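Local coordinates for protein ribosomal RNA small subunit methyltransferase D (Haemophilus influenzae, PDB 2IFT) that probably methylates the N2 atom of guanine 966 in 16S rRNA of the assembled 30S particle, using S-adenosyl-L-methionine as methyl donor, at residues S55-G60 and F126-L131; V79-L84 and A106-Q111; L114-Q119 and N150-P155; L146-N151 and P172-L177. All coordinates share one frame; numbering follows the deposited sequence.

How the contacts relate
Contacts 1 and 2 pair strands within a seven-stranded mixed sheet of order 3-2-1-4-5-7-6, the class I methyltransferase topology. Contact 1 joins the central strands 56-59 and 126-131; contact 2, its centre about 11 Å away, joins strand 78-82 to the outermost strand 106-109, and both its segments fall in the chain between those of contact 1. Contact 3 ties the turn after helix 113-116 to the loop before strand 153-154, its segments alternating with those of contact 1. Contact 4 packs helix 139-149 on the other outermost strand, 175-183. Contacts 3 and 4 share Asn150 and Asn151, their centres about 10 Å apart. Contacts 1 and 2 thus build the parallel half, while 3 and 4 bind the far side together.

Contact 1 of 4, residues S55-G60 and F126-L131; sequences SECLDG and FDVVFL
Leu58 packs its CB over the centre of the Phe126 ring, a CH-pi contact 3.5 Å from CB to the ring centroid and only 5° off the ring normal. Phe126 CG stands anti to its carbonyl carbon (chi1 -47°), beside the backbone N, and from there the ring extends beneath Leu58, whose CD2 reaches the rim at Phe126 CE1, 3.7 Å away. Strands 56-59 and 128-131, parallel to within 9°, are tightly buried here and joined by bonds from Leu58 N to Val128 O, Phe130 N to Leu58 O and Gly60 N to Phe130 O. On the other sheet face SG of Cys57 lies 3.8 Å from CB of Val128, and Cys57 CB 4.2 Å from Phe130 CE1. At the buried C-terminal end, Asp59 OD2 accepts from Gly68 N.

The partly exposed end is looser in side-chain packing and polar. Asp127 OD2 accepts a nearly straight bond from Glu56 N, 2.9 Å long and met on the anti side of the carboxylate. Glu56 O takes two donors, Asp127 N at 2.7 Å and Val128 N at 3.1 Å. Like-charged Glu56 OE1 and Asp127 OD2, 4.8 Å apart, probably repel mildly, which a long, weak ion pair with Lys154 may offset. The paired strands form the centre of the Rossmann-like methyltransferase sheet.

Contact 2 of 4, residues V79-L84 and A106-Q111; sequences VTFLEL and AEVINQ
Phe81 and Val108 sit at the middle of a parallel pair of strands, 79-82 and 106-109, whose axes approach to 4.6 Å and cross at -17°. The ladder alternates between the chains: Glu107 N gives to Val79 O, Phe81 N to Glu107 O at 2.6 Å, Ile109 N to Phe81 O, and Glu83 N to Ile109 O. The last carbonyl also accepts from Gln111 N, and the two donors reach it from opposite faces of its plane; Asn110 lies at the centre of an inverse gamma turn there.

On the face carrying Val79, Phe81, Ala106 and Val108, the Phe81 ring turns its edge to the neighbouring strand. Its CG is anti to the carbonyl carbon, beside the backbone N (chi1 -55°), and the ring that starts there brings CE1 of Phe81 within 4.0 Å of Ala106 CB and CD1 of Phe81 3.4 Å from Glu107 O, both in the ring plane. Val79 CG1 covers one ring face toward its rim, and Leu92 and Leu96 of helix 86-98 also touch the ring. On the face that also bears Thr80 and Glu107, the side chains of Leu82 and Ile109 lie side by side, with Leu82 CD1 3.7 Å from Ile109 CG2. Thr80 CG2 meets Ile109 CD1 at 3.9 Å. Glu83 carries its carboxylate to Gly63 N and Asp85 N. Together with helix 86-98, these strands form a beta-alpha-beta crossover unit of the methyltransferase fold.

Contact 3 of 4, residues L114-Q119 and N150-P155; sequences LDFLKQ and NNWLKP
Two side-chain N-H groups converge on Leu117 O, the polar centre of this contact. Asn150 ND2 donates over 2.8 Å, lying in the carbonyl plane on a lone pair, although the bond is bent at the hydrogen. Trp152 NE1 donates over 3.0 Å from a direction tilted 32° out of that plane. The carbonyl thus accepts from both an amide and an indole. It belongs to the type I turn Phe116 to Gln119 that ends helix 113-116.

Apolar contact gathers round the indole. Leu117 CD2 sits over the five-membered ring of Trp152, 3.7 Å from its centroid in a CH-pi contact; the same residue thus supplies both an acceptor and a methyl to Trp152. Phe116 meets the other end obliquely, its CZ 3.7 Å from Trp152 CH2 and the ring planes 35° apart. Trp152 CG is anti to its carbonyl carbon (chi1 -72°), beside the backbone N, and from there the indole is carried to Leu117.

Outside the pair, His125 meets Trp152 edge-to-face and Leu147 of helix 139-149 also touches it. The arrangement clasps two connections of the alpha/beta methyltransferase fold, the turn after helix 113-116 and the loop from helix 139-149 to strand 153-154.

Contact 4 of 4, residues L146-N151 and P172-L177; sequences LLCENN and PENWTL
Cys148 SG meets the indole of Trp175 in a sulfur-aromatic contact that packs helix 139-149 against the start of strand 175-183, an outermost strand of the Rossmann-like methyltransferase sheet. The sulfur lies 3.9 Å from the centroid of the five-membered ring and approaches obliquely, 43° off the ring normal. Its nearest ring atom is Trp175 NE1, with CE2 of Trp175 slightly farther. Asn174 ND2 adds a weak hydrogen bond to the sulfur of Cys148, 3.6 Å long, and Pro172 CB touches the same sulfur at 4.0 Å. One helical side chain therefore meets three residues of the opposing segment. One residue earlier, Leu147 CD1 comes to the edge of the indole, 4.3 Å from Trp175 CH2.

The next shell sets these groups in place. Pro172 to Trp175 form a type I turn closed by the bond from Trp175 N to Pro172 O, consistent with the proline folding back over the indole. Asn174 CG lies between its backbone N and carbonyl carbon (chi1 45°), the start of the side chain that brings the amide to Cys148 SG. Farther out, Tyr191 and Asn193 of strand 186-193 touch Trp175, as do Leu153 and Ile144. Pro172 CG itself rests 3.6 Å above the plane of the Trp175 ring, offset toward the rim.

Contact 1 of 4, residues S55-G60 and F126-L131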
loop_
_atom_site.group_PDB
_atom_site.type_symbol
_atom_site.label_atom_id
_atom_site.label_comp_id
_atom_site.label_asym_id
_atom_site.label_seq_id
_atom_site.Cartn_x
_atom_site.Cartn_y
_atom_site.Cartn_z
ATOM N N SER A 55 -9.218 5.998 7.455
ATOM C CA SER A 55 -8.598 4.751 7.044
ATOM C C SER A 55 -7.093 4.717 7.288
ATOM O O SER A 55 -6.378 5.686 7.019
ATOM C CB SER A 55 -8.901 4.471 5.571
ATOM O OG SER A 55 -8.266 5.425 4.752
ATOM N N GLU A 56 -6.630 3.596 7.825
ATOM C CA GLU A 56 -5.216 3.405 8.106
ATOM C C GLU A 56 -4.639 2.518 7.009
ATOM O O GLU A 56 -5.182 1.451 6.702
ATOM C CB GLU A 56 -5.038 2.770 9.486
ATOM C CG GLU A 56 -5.640 3.623 10.604
ATOM C CD GLU A 56 -5.207 3.186 11.988
ATOM O OE1 GLU A 56 -5.605 2.082 12.422
ATOM O OE2 GLU A 56 -4.458 3.948 12.642
ATOM N N CYS A 57 -3.540 2.973 6.417
ATOM C CA CYS A 57 -2.916 2.254 5.318
ATOM C C CYS A 57 -1.526 1.685 5.566
ATOM O O CYS A 57 -0.777 2.134 6.441
ATOM C CB CYS A 57 -2.839 3.168 4.101
ATOM S SG CYS A 57 -4.351 4.092 3.818
ATOM N N LEU A 58 -1.206 0.691 4.746
ATOM C CA LEU A 58 0.075 0.032 4.750
ATOM C C LEU A 58 0.591 0.066 3.312
ATOM O O LEU A 58 -0.083 -0.392 2.393
ATOM C CB LEU A 58 -0.054 -1.429 5.196
ATOM C CG LEU A 58 1.222 -2.260 4.944
ATOM C CD1 LEU A 58 2.393 -1.650 5.716
ATOM C CD2 LEU A 58 1.013 -3.709 5.370
ATOM N N ASP A 59 1.762 0.657 3.112
ATOM C CA ASP A 59 2.368 0.674 1.794
ATOM C C ASP A 59 3.455 -0.353 2.039
ATOM O O ASP A 59 4.527 -0.037 2.586
ATOM C CB ASP A 59 2.973 2.038 1.442
ATOM C CG ASP A 59 3.365 2.126 -0.034
ATOM O OD1 ASP A 59 3.562 1.060 -0.649
ATOM O OD2 ASP A 59 3.487 3.237 -0.582
ATOM N N GLY A 60 3.134 -1.591 1.663
ATOM C CA GLY A 60 4.001 -2.737 1.887
ATOM C C GLY A 60 5.445 -2.679 1.467
ATOM O O GLY A 60 6.326 -3.097 2.220
ATOM N N PHE A 126 -4.806 -2.419 9.466
ATOM C CA PHE A 126 -5.054 -1.742 8.206
ATOM C C PHE A 126 -6.383 -1.850 7.474
ATOM O O PHE A 126 -6.955 -2.934 7.338
ATOM C CB PHE A 126 -3.924 -2.119 7.247
ATOM C CG PHE A 126 -2.558 -2.009 7.859
ATOM C CD1 PHE A 126 -1.796 -3.146 8.102
ATOM C CD2 PHE A 126 -2.029 -0.760 8.201
ATOM C CE1 PHE A 126 -0.514 -3.046 8.682
ATOM C CE2 PHE A 126 -0.754 -0.650 8.779
ATOM C CZ PHE A 126 0.001 -1.799 9.019
ATOM N N ASP A 127 -6.839 -0.692 6.996
ATOM C CA ASP A 127 -8.073 -0.539 6.223
ATOM C C ASP A 127 -7.705 -0.634 4.746
ATOM O O ASP A 127 -8.521 -1.035 3.912
ATOM C CB ASP A 127 -8.702 0.838 6.468
ATOM C CG ASP A 127 -9.234 1.001 7.872
ATOM O OD1 ASP A 127 -10.305 0.430 8.167
ATOM O OD2 ASP A 127 -8.581 1.694 8.684
ATOM N N VAL A 128 -6.471 -0.243 4.423
ATOM C CA VAL A 128 -6.002 -0.281 3.038
ATOM C C VAL A 128 -4.555 -0.765 2.929
ATOM O O VAL A 128 -3.692 -0.358 3.712
ATOM C CB VAL A 128 -6.126 1.120 2.372
ATOM C CG1 VAL A 128 -5.714 1.042 0.907
ATOM C CG2 VAL A 128 -7.556 1.622 2.481
ATOM N N VAL A 129 -4.291 -1.629 1.951
ATOM C CA VAL A 129 -2.947 -2.170 1.756
ATOM C C VAL A 129 -2.485 -2.128 0.304
ATOM O O VAL A 129 -3.218 -2.553 -0.595
ATOM C CB VAL A 129 -2.865 -3.634 2.230
ATOM C CG1 VAL A 129 -1.481 -4.191 1.961
ATOM C CG2 VAL A 129 -3.197 -3.728 3.714
ATOM N N PHE A 130 -1.269 -1.615 0.092
ATOM C CA PHE A 130 -0.646 -1.521 -1.226
ATOM C C PHE A 130 0.513 -2.515 -1.287
ATOM O O PHE A 130 1.495 -2.382 -0.544
ATOM C CB PHE A 130 -0.072 -0.117 -1.483
ATOM C CG PHE A 130 -1.059 0.997 -1.301
ATOM C CD1 PHE A 130 -0.976 1.835 -0.197
ATOM C CD2 PHE A 130 -2.081 1.201 -2.226
ATOM C CE1 PHE A 130 -1.898 2.869 -0.005
ATOM C CE2 PHE A 130 -3.006 2.231 -2.047
ATOM C CZ PHE A 130 -2.910 3.069 -0.924
ATOM N N LEU A 131 0.396 -3.513 -2.155
ATOM C CA LEU A 131 1.440 -4.514 -2.330
ATOM C C LEU A 131 1.957 -4.511 -3.763
ATOM O O LEU A 131 1.333 -5.104 -4.652
ATOM C CB LEU A 131 0.908 -5.909 -2.026
ATOM C CG LEU A 131 0.536 -6.259 -0.600
ATOM C CD1 LEU A 131 -0.009 -7.664 -0.582
ATOM C CD2 LEU A 131 1.748 -6.139 0.302
#

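Contact 2 of 4, residues V79-L84 and A106-Q111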
loop_
_atom_site.group_PDB
_atom_site.type_symbol
_atom_site.label_atom_id
_atom_site.label_comp_id
_atom_site.label_asym_id
_atom_site.label_seq_id
_atom_site.Cartn_x
_atom_site.Cartn_y
_atom_site.Cartn_z
ATOM N N VAL A 79 -0.814 6.371 7.304
ATOM C CA VAL A 79 -0.104 5.559 6.339
ATOM C C VAL A 79 1.201 5.122 6.989
ATOM O O VAL A 79 1.912 5.928 7.586
ATOM C CB VAL A 79 0.223 6.337 5.052
ATOM C CG1 VAL A 79 1.013 5.455 4.106
ATOM C CG2 VAL A 79 -1.058 6.809 4.390
ATOM N N THR A 80 1.481 3.831 6.898
ATOM C CA THR A 80 2.697 3.262 7.439
ATOM C C THR A 80 3.470 2.773 6.222
ATOM O O THR A 80 2.915 2.067 5.373
ATOM C CB THR A 80 2.389 2.080 8.354
ATOM O OG1 THR A 80 1.581 2.535 9.440
ATOM C CG2 THR A 80 3.669 1.467 8.900
ATOM N N PHE A 81 4.734 3.176 6.126
ATOM C CA PHE A 81 5.584 2.784 5.010
ATOM C C PHE A 81 6.604 1.737 5.449
ATOM O O PHE A 81 7.347 1.960 6.399
ATOM C CB PHE A 81 6.358 3.987 4.455
ATOM C CG PHE A 81 5.494 5.153 4.049
ATOM C CD1 PHE A 81 4.926 5.990 5.011
ATOM C CD2 PHE A 81 5.294 5.448 2.703
ATOM C CE1 PHE A 81 4.177 7.111 4.632
ATOM C CE2 PHE A 81 4.548 6.559 2.317
ATOM C CZ PHE A 81 3.991 7.393 3.281
ATOM N N LEU A 82 6.619 0.595 4.764
ATOM C CA LEU A 82 7.573 -0.467 5.056
ATOM C C LEU A 82 8.639 -0.454 3.967
ATOM O O LEU A 82 8.333 -0.557 2.774
ATOM C CB LEU A 82 6.874 -1.829 5.090
ATOM C CG LEU A 82 6.516 -2.318 6.498
ATOM C CD1 LEU A 82 7.796 -2.609 7.282
ATOM C CD2 LEU A 82 5.680 -1.268 7.216
ATOM N N GLU A 83 9.891 -0.319 4.375
ATOM C CA GLU A 83 10.986 -0.258 3.413
ATOM C C GLU A 83 12.277 -0.835 3.985
ATOM O O GLU A 83 12.775 -0.357 4.993
ATOM C CB GLU A 83 11.197 1.199 2.985
ATOM C CG GLU A 83 12.294 1.401 1.967
ATOM C CD GLU A 83 12.159 0.470 0.781
ATOM O OE1 GLU A 83 11.110 0.526 0.095
ATOM O OE2 GLU A 83 13.108 -0.313 0.539
ATOM N N LEU A 84 12.798 -1.862 3.316
ATOM C CA LEU A 84 14.022 -2.556 3.720
ATOM C C LEU A 84 15.287 -1.725 3.505
ATOM O O LEU A 84 16.138 -1.628 4.391
ATOM C CB LEU A 84 14.175 -3.858 2.925
ATOM C CG LEU A 84 14.950 -5.014 3.569
ATOM C CD1 LEU A 84 15.517 -5.903 2.482
ATOM C CD2 LEU A 84 16.058 -4.498 4.456
ATOM N N ALA A 106 1.850 9.646 9.587
ATOM C CA ALA A 106 2.703 8.811 8.737
ATOM C C ALA A 106 3.838 8.190 9.539
ATOM O O ALA A 106 4.424 8.838 10.406
ATOM C CB ALA A 106 3.271 9.634 7.594
ATOM N N GLU A 107 4.149 6.933 9.244
ATOM C CA GLU A 107 5.219 6.233 9.941
ATOM C C GLU A 107 6.062 5.401 8.986
ATOM O O GLU A 107 5.536 4.759 8.085
ATOM C CB GLU A 107 4.632 5.325 11.020
ATOM C CG GLU A 107 5.641 4.388 11.642
ATOM C CD GLU A 107 5.061 3.562 12.766
ATOM O OE1 GLU A 107 3.880 3.153 12.670
ATOM O OE2 GLU A 107 5.795 3.310 13.740
ATOM N N VAL A 108 7.373 5.409 9.196
ATOM C CA VAL A 108 8.292 4.649 8.355
ATOM C C VAL A 108 8.962 3.554 9.179
ATOM O O VAL A 108 9.641 3.838 10.165
ATOM C CB VAL A 108 9.401 5.562 7.757
ATOM C CG1 VAL A 108 10.372 4.735 6.904
ATOM C CG2 VAL A 108 8.772 6.664 6.911
ATOM N N ILE A 109 8.751 2.301 8.783
ATOM C CA ILE A 109 9.356 1.169 9.473
ATOM C C ILE A 109 10.354 0.549 8.512
ATOM O O ILE A 109 9.974 0.064 7.450
ATOM C CB ILE A 109 8.303 0.115 9.868
ATOM C CG1 ILE A 109 7.315 0.726 10.867
ATOM C CG2 ILE A 109 8.990 -1.110 10.478
ATOM C CD1 ILE A 109 6.231 -0.219 11.327
ATOM N N ASN A 110 11.629 0.588 8.888
ATOM C CA ASN A 110 12.705 0.058 8.057
ATOM C C ASN A 110 12.819 -1.468 8.160
ATOM O O ASN A 110 13.680 -2.002 8.863
ATOM C CB ASN A 110 14.032 0.735 8.449
ATOM C CG ASN A 110 15.213 0.264 7.609
ATOM O OD1 ASN A 110 15.126 0.172 6.384
ATOM N ND2 ASN A 110 16.327 -0.026 8.266
ATOM N N GLN A 111 11.929 -2.157 7.454
ATOM C CA GLN A 111 11.904 -3.612 7.416
ATOM C C GLN A 111 11.269 -4.079 6.124
ATOM O O GLN A 111 10.525 -3.339 5.467
ATOM C CB GLN A 111 11.049 -4.193 8.544
ATOM C CG GLN A 111 11.643 -4.211 9.922
ATOM C CD GLN A 111 10.685 -4.823 10.926
ATOM O OE1 GLN A 111 10.168 -5.928 10.713
ATOM N NE2 GLN A 111 10.440 -4.114 12.026
#

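Contact 3 of 4, residues L114-Q119 and N150-P155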
loop_
_atom_site.group_PDB
_atom_site.type_symbol
_atom_site.label_atom_id
_atom_site.label_comp_id
_atom_site.label_asym_id
_atom_site.label_seq_id
_atom_site.Cartn_x
_atom_site.Cartn_y
_atom_site.Cartn_z
ATOM N N LEU A 114 8.041 -8.844 4.203
ATOM C CA LEU A 114 8.056 -10.298 4.281
ATOM C C LEU A 114 8.361 -10.769 5.698
ATOM O O LEU A 114 7.929 -11.849 6.100
ATOM C CB LEU A 114 9.084 -10.867 3.298
ATOM C CG LEU A 114 8.736 -10.563 1.833
ATOM C CD1 LEU A 114 9.836 -11.073 0.913
ATOM C CD2 LEU A 114 7.397 -11.206 1.485
ATOM N N ASP A 115 9.102 -9.969 6.458
ATOM C CA ASP A 115 9.421 -10.357 7.826
ATOM C C ASP A 115 8.586 -9.588 8.830
ATOM O O ASP A 115 8.144 -10.152 9.830
ATOM C CB ASP A 115 10.920 -10.174 8.124
ATOM C CG ASP A 115 11.780 -11.248 7.463
ATOM O OD1 ASP A 115 11.382 -12.432 7.496
ATOM O OD2 ASP A 115 12.853 -10.918 6.921
ATOM N N PHE A 116 8.365 -8.306 8.563
ATOM C CA PHE A 116 7.563 -7.470 9.449
ATOM C C PHE A 116 6.177 -8.083 9.687
ATOM O O PHE A 116 5.695 -8.126 10.818
ATOM C CB PHE A 116 7.407 -6.064 8.844
ATOM C CG PHE A 116 6.331 -5.222 9.495
ATOM C CD1 PHE A 116 5.099 -5.041 8.874
ATOM C CD2 PHE A 116 6.570 -4.569 10.700
ATOM C CE1 PHE A 116 4.118 -4.209 9.439
ATOM C CE2 PHE A 116 5.598 -3.737 11.278
ATOM C CZ PHE A 116 4.371 -3.558 10.642
ATOM N N LEU A 117 5.554 -8.555 8.609
ATOM C CA LEU A 117 4.222 -9.145 8.669
ATOM C C LEU A 117 4.140 -10.538 9.308
ATOM O O LEU A 117 3.052 -11.081 9.435
ATOM C CB LEU A 117 3.608 -9.193 7.257
ATOM C CG LEU A 117 3.351 -7.864 6.528
ATOM C CD1 LEU A 117 2.842 -8.151 5.127
ATOM C CD2 LEU A 117 2.331 -7.022 7.296
ATOM N N LYS A 118 5.270 -11.115 9.705
ATOM C CA LYS A 118 5.245 -12.444 10.336
ATOM C C LYS A 118 4.848 -12.355 11.807
ATOM O O LYS A 118 4.577 -13.372 12.447
ATOM C CB LYS A 118 6.610 -13.132 10.239
ATOM C CG LYS A 118 7.018 -13.552 8.846
ATOM C CD LYS A 118 8.417 -14.159 8.865
ATOM C CE LYS A 118 8.841 -14.589 7.476
ATOM N NZ LYS A 118 7.900 -15.606 6.948
ATOM N N GLN A 119 4.811 -11.138 12.338
ATOM C CA GLN A 119 4.445 -10.915 13.729
ATOM C C GLN A 119 2.919 -10.933 13.927
ATOM O O GLN A 119 2.227 -10.027 13.473
ATOM C CB GLN A 119 5.029 -9.576 14.181
ATOM C CG GLN A 119 4.669 -9.170 15.589
ATOM C CD GLN A 119 5.254 -7.831 15.955
ATOM O OE1 GLN A 119 6.418 -7.725 16.364
ATOM N NE2 GLN A 119 4.455 -6.788 15.797
ATOM N N ASN A 150 -1.659 -13.497 9.945
ATOM C CA ASN A 150 -1.415 -12.788 11.183
ATOM C C ASN A 150 -2.308 -11.640 11.626
ATOM O O ASN A 150 -1.845 -10.706 12.276
ATOM C CB ASN A 150 0.064 -12.391 11.232
ATOM C CG ASN A 150 0.987 -13.606 11.135
ATOM O OD1 ASN A 150 0.852 -14.558 11.901
ATOM N ND2 ASN A 150 1.920 -13.579 10.189
ATOM N N ASN A 151 -3.587 -11.713 11.274
ATOM C CA ASN A 151 -4.570 -10.746 11.756
ATOM C C ASN A 151 -4.203 -9.276 11.534
ATOM O O ASN A 151 -4.318 -8.466 12.449
ATOM C CB ASN A 151 -4.759 -11.025 13.259
ATOM C CG ASN A 151 -6.020 -10.403 13.836
ATOM O OD1 ASN A 151 -7.073 -10.414 13.207
ATOM N ND2 ASN A 151 -5.921 -9.884 15.059
ATOM N N TRP A 152 -3.784 -8.926 10.324
ATOM C CA TRP A 152 -3.381 -7.555 10.031
ATOM C C TRP A 152 -4.490 -6.691 9.473
ATOM O O TRP A 152 -4.500 -5.472 9.668
ATOM C CB TRP A 152 -2.247 -7.533 9.010
ATOM C CG TRP A 152 -0.952 -7.983 9.535
ATOM C CD1 TRP A 152 -0.408 -9.222 9.416
ATOM C CD2 TRP A 152 -0.029 -7.204 10.303
ATOM N NE1 TRP A 152 0.799 -9.269 10.063
ATOM C CE2 TRP A 152 1.056 -8.043 10.616
ATOM C CE3 TRP A 152 -0.021 -5.874 10.757
ATOM C CZ2 TRP A 152 2.152 -7.601 11.366
ATOM C CZ3 TRP A 152 1.072 -5.431 11.509
ATOM C CH2 TRP A 152 2.142 -6.294 11.803
ATOM N N LEU A 153 -5.413 -7.337 8.773
ATOM C CA LEU A 153 -6.499 -6.650 8.111
ATOM C C LEU A 153 -7.765 -6.451 8.883
ATOM O O LEU A 153 -8.279 -7.357 9.533
ATOM C CB LEU A 153 -6.837 -7.368 6.816
ATOM C CG LEU A 153 -5.647 -7.443 5.860
ATOM C CD1 LEU A 153 -6.047 -8.284 4.675
ATOM C CD2 LEU A 153 -5.211 -6.041 5.420
ATOM N N LYS A 154 -8.275 -5.239 8.775
ATOM C CA LYS A 154 -9.510 -4.880 9.422
ATOM C C LYS A 154 -10.608 -5.276 8.448
ATOM O O LYS A 154 -10.381 -5.367 7.231
ATOM C CB LYS A 154 -9.491 -3.392 9.693
ATOM C CG LYS A 154 -8.297 -3.022 10.552
ATOM C CD LYS A 154 -8.215 -1.545 10.810
ATOM C CE LYS A 154 -9.553 -0.987 11.205
ATOM N NZ LYS A 154 -9.364 0.312 11.879
ATOM N N PRO A 155 -11.813 -5.528 8.963
ATOM C CA PRO A 155 -12.911 -5.921 8.083
ATOM C C PRO A 155 -13.131 -4.964 6.913
ATOM O O PRO A 155 -13.059 -3.745 7.063
ATOM C CB PRO A 155 -14.106 -6.010 9.043
ATOM C CG PRO A 155 -13.746 -5.053 10.163
ATOM C CD PRO A 155 -12.277 -5.358 10.353
#

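Contact 4 of 4, residues L146-N151 and P172-L177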
loop_
_atom_site.group_PDB
_atom_site.type_symbol
_atom_site.label_atom_id
_atom_site.label_comp_id
_atom_site.label_asym_id
_atom_site.label_seq_id
_atom_site.Cartn_x
_atom_site.Cartn_y
_atom_site.Cartn_z
ATOM N N LEU A 146 0.702 -13.752 4.706
ATOM C CA LEU A 146 0.981 -13.213 6.033
ATOM C C LEU A 146 -0.099 -12.241 6.526
ATOM O O LEU A 146 -0.491 -12.278 7.692
ATOM C CB LEU A 146 2.349 -12.541 6.026
ATOM C CG LEU A 146 3.513 -13.497 5.708
ATOM C CD1 LEU A 146 4.801 -12.705 5.492
ATOM C CD2 LEU A 146 3.681 -14.506 6.850
ATOM N N LEU A 147 -0.575 -11.363 5.649
ATOM C CA LEU A 147 -1.632 -10.433 6.034
ATOM C C LEU A 147 -2.787 -11.226 6.628
ATOM O O LEU A 147 -3.286 -10.903 7.703
ATOM C CB LEU A 147 -2.136 -9.646 4.819
ATOM C CG LEU A 147 -1.275 -8.480 4.329
ATOM C CD1 LEU A 147 -1.848 -7.947 3.031
ATOM C CD2 LEU A 147 -1.229 -7.382 5.389
ATOM N N CYS A 148 -3.202 -12.271 5.914
ATOM C CA CYS A 148 -4.307 -13.130 6.352
ATOM C C CYS A 148 -3.977 -13.942 7.591
ATOM O O CYS A 148 -4.755 -14.004 8.541
ATOM C CB CYS A 148 -4.698 -14.102 5.241
ATOM S SG CYS A 148 -5.887 -13.455 4.056
ATOM N N GLU A 149 -2.817 -14.579 7.558
ATOM C CA GLU A 149 -2.368 -15.419 8.651
ATOM C C GLU A 149 -2.231 -14.696 9.973
ATOM O O GLU A 149 -2.653 -15.199 11.000
ATOM C CB GLU A 149 -1.022 -16.033 8.292
ATOM C CG GLU A 149 -0.953 -17.536 8.439
ATOM C CD GLU A 149 0.109 -18.141 7.537
ATOM O OE1 GLU A 149 1.307 -17.810 7.717
ATOM O OE2 GLU A 149 -0.256 -18.940 6.641
ATOM N N ASN A 150 -1.659 -13.497 9.945
ATOM C CA ASN A 150 -1.415 -12.788 11.183
ATOM C C ASN A 150 -2.308 -11.640 11.626
ATOM O O ASN A 150 -1.845 -10.706 12.276
ATOM C CB ASN A 150 0.064 -12.391 11.232
ATOM C CG ASN A 150 0.987 -13.606 11.135
ATOM O OD1 ASN A 150 0.852 -14.558 11.901
ATOM N ND2 ASN A 150 1.920 -13.579 10.189
ATOM N N ASN A 151 -3.587 -11.713 11.274
ATOM C CA ASN A 151 -4.570 -10.746 11.756
ATOM C C ASN A 151 -4.203 -9.276 11.534
ATOM O O ASN A 151 -4.318 -8.466 12.449
ATOM C CB ASN A 151 -4.759 -11.025 13.259
ATOM C CG ASN A 151 -6.020 -10.403 13.836
ATOM O OD1 ASN A 151 -7.073 -10.414 13.207
ATOM N ND2 ASN A 151 -5.921 -9.884 15.059
ATOM N N PRO A 172 -7.349 -15.526 -1.698
ATOM C CA PRO A 172 -7.381 -16.148 -0.370
ATOM C C PRO A 172 -8.886 -16.337 -0.247
ATOM O O PRO A 172 -9.637 -15.496 -0.743
ATOM C CB PRO A 172 -6.883 -15.036 0.547
ATOM C CG PRO A 172 -5.930 -14.282 -0.320
ATOM C CD PRO A 172 -6.716 -14.199 -1.637
ATOM N N GLU A 173 -9.366 -17.395 0.386
ATOM C CA GLU A 173 -10.814 -17.575 0.428
ATOM C C GLU A 173 -11.682 -16.608 1.229
ATOM O O GLU A 173 -12.895 -16.588 1.037
ATOM C CB GLU A 173 -11.139 -18.985 0.866
ATOM C CG GLU A 173 -10.626 -19.329 2.212
ATOM C CD GLU A 173 -11.368 -20.510 2.736
ATOM O OE1 GLU A 173 -11.308 -21.569 2.074
ATOM O OE2 GLU A 173 -12.031 -20.381 3.786
ATOM N N ASN A 174 -11.097 -15.825 2.128
ATOM C CA ASN A 174 -11.887 -14.867 2.910
ATOM C C ASN A 174 -11.832 -13.511 2.193
ATOM O O ASN A 174 -12.196 -12.462 2.748
ATOM C CB ASN A 174 -11.307 -14.767 4.324
ATOM C CG ASN A 174 -9.793 -14.654 4.313
ATOM O OD1 ASN A 174 -9.133 -15.186 3.410
ATOM N ND2 ASN A 174 -9.229 -13.977 5.316
ATOM N N TRP A 175 -11.368 -13.548 0.945
ATOM C CA TRP A 175 -11.251 -12.344 0.126
ATOM C C TRP A 175 -12.120 -12.423 -1.127
ATOM O O TRP A 175 -12.497 -13.509 -1.563
ATOM C CB TRP A 175 -9.795 -12.130 -0.301
ATOM C CG TRP A 175 -8.883 -11.646 0.789
ATOM C CD1 TRP A 175 -9.099 -11.721 2.135
ATOM C CD2 TRP A 175 -7.566 -11.094 0.623
ATOM N NE1 TRP A 175 -8.002 -11.259 2.818
ATOM C CE2 TRP A 175 -7.047 -10.866 1.920
ATOM C CE3 TRP A 175 -6.776 -10.771 -0.490
ATOM C CZ2 TRP A 175 -5.765 -10.333 2.132
ATOM C CZ3 TRP A 175 -5.499 -10.240 -0.277
ATOM C CH2 TRP A 175 -5.009 -10.027 1.027
ATOM N N THR A 176 -12.452 -11.267 -1.698
ATOM C CA THR A 176 -13.239 -11.242 -2.928
ATOM C C THR A 176 -12.460 -10.368 -3.888
ATOM O O THR A 176 -11.955 -9.316 -3.498
ATOM C CB THR A 176 -14.645 -10.602 -2.742
ATOM O OG1 THR A 176 -15.235 -11.066 -1.522
ATOM C CG2 THR A 176 -15.560 -10.993 -3.906
ATOM N N LEU A 177 -12.350 -10.804 -5.135
ATOM C CA LEU A 177 -11.642 -10.032 -6.146
ATOM C C LEU A 177 -12.627 -9.033 -6.754
ATOM O O LEU A 177 -13.601 -9.424 -7.401
ATOM C CB LEU A 177 -11.101 -10.959 -7.233
ATOM C CG LEU A 177 -10.377 -10.217 -8.359
ATOM C CD1 LEU A 177 -9.168 -9.500 -7.771
ATOM C CD2 LEU A 177 -9.958 -11.188 -9.468
#